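Local coordinates for invasion-associated protein B (PDB 3DTD), which is of unknown molecular function but is probably involved in the invasion of host cells by the bacterium Bartonella henselae, at residues Ala158-Arg161 against Leu162-Leu165; Asn120-Ala123 against Ala124-Gly128. All coordinates share one frame; numbering follows the deposited sequence.

Contacts 1 and 2 are both local, each joining successive turns of one helix, and together they illustrate how a helix divides its side chains between a sheet and its surroundings. Contact 1 lies on the C-terminal helix 155-168 and contact 2 on the short helix 119-127, with centres about 15 Å apart. Both are partly buried, contact 2 being the more exposed. L162 and L165 of contact 1 pack on strands 32-39 and 42-52, whereas Y121 and L125 of contact 2 face strands 88-92 and 130-136 of the other sheet. Arginine chemistry also differs: R161 makes a salt bridge to E27, whereas R126 is hydrogen-bonded to S156. The helices meet where L159 touches V122 and R126.

Contact 1 (Ala158-Arg161 against Leu162-Leu165); sequences ALNR and LIAL
The R161 side chain starts with CG anti to the backbone N (chi1 -180°) and bends at its second torsion (chi2 59°), and it then runs past L165 one turn further on. In L165, CG beside its own backbone N (chi1 -76°) swings the branched end back over the preceding turn, toward R161. The two side chains run at a slant to each other: CD2 of L165 sits 3.8 Å above one face of the R161 guanidinium, offset toward its rim, while L165 CD1 lies 4.0 Å from R161 CG. The flat charged group therefore gains an apolar cover on that face from the methyl, while its NE forms a salt bridge to E27. L165 also presses on the backbone, its CG 3.4 Å from R161 O, the carbonyl that accepts the hydrogen bond from L165 N at 2.9 Å.

A second strip follows L159. Its carbonyl oxygen takes the hydrogen bond from I163 N at 2.9 Å, and I163 CG1 passes 3.3 Å from that same oxygen. I163 CD1 also lies near this carbonyl and only grazes the leucine side chain, with L159 CG 4.4 Å away. L159 CD1 in turn stands 4.3 Å from L162 CB, a loose apolar touch. L162 donates its own backbone bond to A158 O, and both of these residues rest on I34 and M47 of the neighbouring strands. L159 instead turns to helix 119-127, reaching V122 and R126. Successive i to i+4 bonds, including A164 N to N160 O, hold this spacing. The whole is typical of an amphipathic alpha-helix lying against an antiparallel sheet, here the C-terminal helix of an IalB-family protein.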
loop_
_atom_site.group_PDB
_atom_site.type_symbol
_atom_site.label_atom_id
_atom_site.label_comp_id
_atom_site.label_asym_id
_atom_site.label_seq_id
_atom_site.Cartn_x
_atom_site.Cartn_y
_atom_site.Cartn_z
ATOM N N ALA C 158 30.631 27.851 15.764
ATOM C CA ALA C 158 30.634 27.173 14.469
ATOM C C ALA C 158 31.562 27.866 13.465
ATOM O O ALA C 158 32.249 27.200 12.695
ATOM C CB ALA C 158 29.222 27.044 13.911
ATOM N N LEU C 159 31.597 29.196 13.492
ATOM C CA LEU C 159 32.490 29.950 12.612
ATOM C C LEU C 159 33.962 29.769 12.988
ATOM O O LEU C 159 34.816 29.692 12.110
ATOM C CB LEU C 159 32.104 31.429 12.572
ATOM C CG LEU C 159 32.824 32.342 11.577
ATOM C CD1 LEU C 159 32.825 31.782 10.154
ATOM C CD2 LEU C 159 32.179 33.702 11.613
ATOM N N ASN C 160 34.239 29.682 14.289
ATOM C CA ASN C 160 35.569 29.344 14.804
ATOM C C ASN C 160 36.074 27.982 14.339
ATOM O O ASN C 160 37.261 27.819 14.057
ATOM C CB ASN C 160 35.580 29.382 16.335
ATOM C CG ASN C 160 35.499 30.788 16.885
ATOM O OD1 ASN C 160 35.619 31.759 16.150
ATOM N ND2 ASN C 160 35.289 30.903 18.191
ATOM N N ARG C 161 35.160 27.016 14.281
ATOM C CA ARG C 161 35.434 25.688 13.746
ATOM C C ARG C 161 35.696 25.728 12.237
ATOM O O ARG C 161 36.583 25.032 11.745
ATOM C CB ARG C 161 34.282 24.736 14.092
ATOM C CG ARG C 161 34.437 23.299 13.597
ATOM C CD ARG C 161 35.675 22.622 14.133
ATOM N NE ARG C 161 35.740 21.234 13.697
ATOM C CZ ARG C 161 36.859 20.527 13.592
ATOM N NH1 ARG C 161 38.032 21.077 13.887
ATOM N NH2 ARG C 161 36.802 19.269 13.182
ATOM N N LEU C 162 34.938 26.560 11.525
ATOM C CA LEU C 162 35.140 26.791 10.096
ATOM C C LEU C 162 36.502 27.411 9.777
ATOM O O LEU C 162 37.115 27.078 8.760
ATOM C CB LEU C 162 34.005 27.655 9.528
ATOM C CG LEU C 162 33.086 27.054 8.459
ATOM C CD1 LEU C 162 32.482 25.718 8.844
ATOM C CD2 LEU C 162 32.012 28.046 8.077
ATOM N N ILE C 163 36.961 28.305 10.655
ATOM C CA ILE C 163 38.296 28.908 10.564
ATOM C C ILE C 163 39.372 27.844 10.783
ATOM O O ILE C 163 40.347 27.777 10.036
ATOM C CB ILE C 163 38.453 30.101 11.557
ATOM C CG1 ILE C 163 37.512 31.249 11.167
ATOM C CG2 ILE C 163 39.892 30.620 11.589
ATOM C CD1 ILE C 163 37.171 32.207 12.290
ATOM N N ALA C 164 39.157 27.002 11.791
ATOM C CA ALA C 164 40.052 25.895 12.129
ATOM C C ALA C 164 40.141 24.812 11.049
ATOM O O ALA C 164 41.195 24.200 10.871
ATOM C CB ALA C 164 39.642 25.277 13.464
ATOM N N LEU C 165 39.039 24.580 10.336
ATOM C CA LEU C 165 39.010 23.600 9.248
ATOM C C LEU C 165 39.713 24.098 7.980
ATOM O O LEU C 165 40.156 23.291 7.159
ATOM C CB LEU C 165 37.575 23.160 8.940
ATOM C CG LEU C 165 36.919 22.183 9.922
ATOM C CD1 LEU C 165 35.401 22.263 9.846
ATOM C CD2 LEU C 165 37.404 20.749 9.711
#

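Contact 2 (Asn120-Ala123 against Ala124-Gly128)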
loop_
_atom_site.group_PDB
_atom_site.type_symbol
_atom_site.label_atom_id
_atom_site.label_comp_id
_atom_site.label_asym_id
_atom_site.label_seq_id
_atom_site.Cartn_x
_atom_site.Cartn_y
_atom_site.Cartn_z
ATOM N N ASN C 120 32.553 43.511 9.666
ATOM C CA ASN C 120 31.730 44.177 10.670
ATOM C C ASN C 120 30.393 43.481 10.906
ATOM O O ASN C 120 29.912 43.430 12.040
ATOM C CB ASN C 120 31.503 45.646 10.292
ATOM C CG ASN C 120 32.802 46.389 9.998
ATOM O OD1 ASN C 120 32.901 47.118 9.010
ATOM N ND2 ASN C 120 33.807 46.199 10.852
ATOM N N TYR C 121 29.805 42.944 9.839
ATOM C CA TYR C 121 28.537 42.223 9.937
ATOM C C TYR C 121 28.736 40.855 10.583
ATOM O O TYR C 121 27.892 40.403 11.355
ATOM C CB TYR C 121 27.874 42.077 8.564
ATOM C CG TYR C 121 26.366 41.947 8.630
ATOM C CD1 TYR C 121 25.761 40.735 8.965
ATOM C CD2 TYR C 121 25.542 43.033 8.361
ATOM C CE1 TYR C 121 24.387 40.608 9.026
ATOM C CE2 TYR C 121 24.162 42.912 8.418
ATOM C CZ TYR C 121 23.595 41.700 8.756
ATOM O OH TYR C 121 22.235 41.572 8.816
ATOM N N VAL C 122 29.855 40.211 10.255
ATOM C CA VAL C 122 30.277 38.956 10.884
ATOM C C VAL C 122 30.411 39.121 12.402
ATOM O O VAL C 122 29.888 38.307 13.157
ATOM C CB VAL C 122 31.600 38.422 10.254
ATOM C CG1 VAL C 122 32.221 37.331 11.107
ATOM C CG2 VAL C 122 31.356 37.906 8.841
ATOM N N ALA C 123 31.072 40.198 12.829
ATOM C CA ALA C 123 31.209 40.545 14.250
ATOM C C ALA C 123 29.864 40.769 14.960
ATOM O O ALA C 123 29.714 40.417 16.131
ATOM C CB ALA C 123 32.114 41.767 14.413
ATOM N N ALA C 124 28.899 41.344 14.242
ATOM C CA ALA C 124 27.546 41.555 14.758
ATOM C C ALA C 124 26.792 40.240 14.902
ATOM O O ALA C 124 26.052 40.054 15.866
ATOM C CB ALA C 124 26.774 42.519 13.862
ATOM N N LEU C 125 26.993 39.342 13.937
ATOM C CA LEU C 125 26.429 37.988 13.947
ATOM C C LEU C 125 26.919 37.160 15.140
ATOM O O LEU C 125 26.151 36.395 15.724
ATOM C CB LEU C 125 26.778 37.265 12.638
ATOM C CG LEU C 125 25.833 37.014 11.451
ATOM C CD1 LEU C 125 24.488 37.722 11.512
ATOM C CD2 LEU C 125 26.553 37.315 10.148
ATOM N N ARG C 126 28.197 37.322 15.486
ATOM C CA ARG C 126 28.812 36.634 16.627
ATOM C C ARG C 126 28.238 37.087 17.964
ATOM O O ARG C 126 28.104 36.285 18.884
ATOM C CB ARG C 126 30.330 36.835 16.642
ATOM C CG ARG C 126 31.029 36.468 15.358
ATOM C CD ARG C 126 32.521 36.676 15.465
ATOM N NE ARG C 126 33.154 35.411 15.799
ATOM C CZ ARG C 126 33.968 34.742 14.994
ATOM N NH1 ARG C 126 34.301 35.227 13.804
ATOM N NH2 ARG C 126 34.465 33.588 15.396
ATOM N N ALA C 127 27.895 38.369 18.058
ATOM C CA ALA C 127 27.356 38.950 19.289
ATOM C C ALA C 127 25.827 38.937 19.353
ATOM O O ALA C 127 25.243 39.234 20.397
ATOM C CB ALA C 127 27.887 40.376 19.477
ATOM N N GLY C 128 25.185 38.586 18.243
ATOM C CA GLY C 128 23.728 38.659 18.136
ATOM C C GLY C 128 22.980 37.429 18.602
ATOM O O GLY C 128 23.579 36.379 18.828
#
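A124, A123 and V122 lie at the junction of two helical turns, where small side chains and backbone do most of the touching. A124 N donates a hydrogen bond to N120 O at 3.2 Å, and A124 CB lies 3.5 Å from Y121 O. A123 contributes chiefly its carbonyl: A123 O accepts only a weak bond from A127 N, at 3.3 Å. V122 does more. V122 O accepts from R126 N at 3.0 Å, and R126 CG crowds the same oxygen at 3.1 Å.

The side chains of V122 and R126 run alongside each other, pointing the same way. With V122 CG1 anti to its backbone N (chi1 166°), this methyl lies 4.0 Å from R126 NH1, approaching the guanidinium obliquely. R126 bends at chi3 (97°), and its NE is hydrogen-bonded to S156, near the start of helix 155-168.

On another side of the helix, Y121 and L125 form an apolar pair. L125 CD2 meets the tyrosine ring at its edge, in the ring plane, 3.7 Å from Y121 CD1, while both residues pack on V92 and L131. Y121 also sets its ring against that of F117, the planes nearly parallel. The arrangement is that of a short amphipathic connecting helix, leading from strand 110-117 of the larger antiparallel sheet into strand 130-136 of the smaller one.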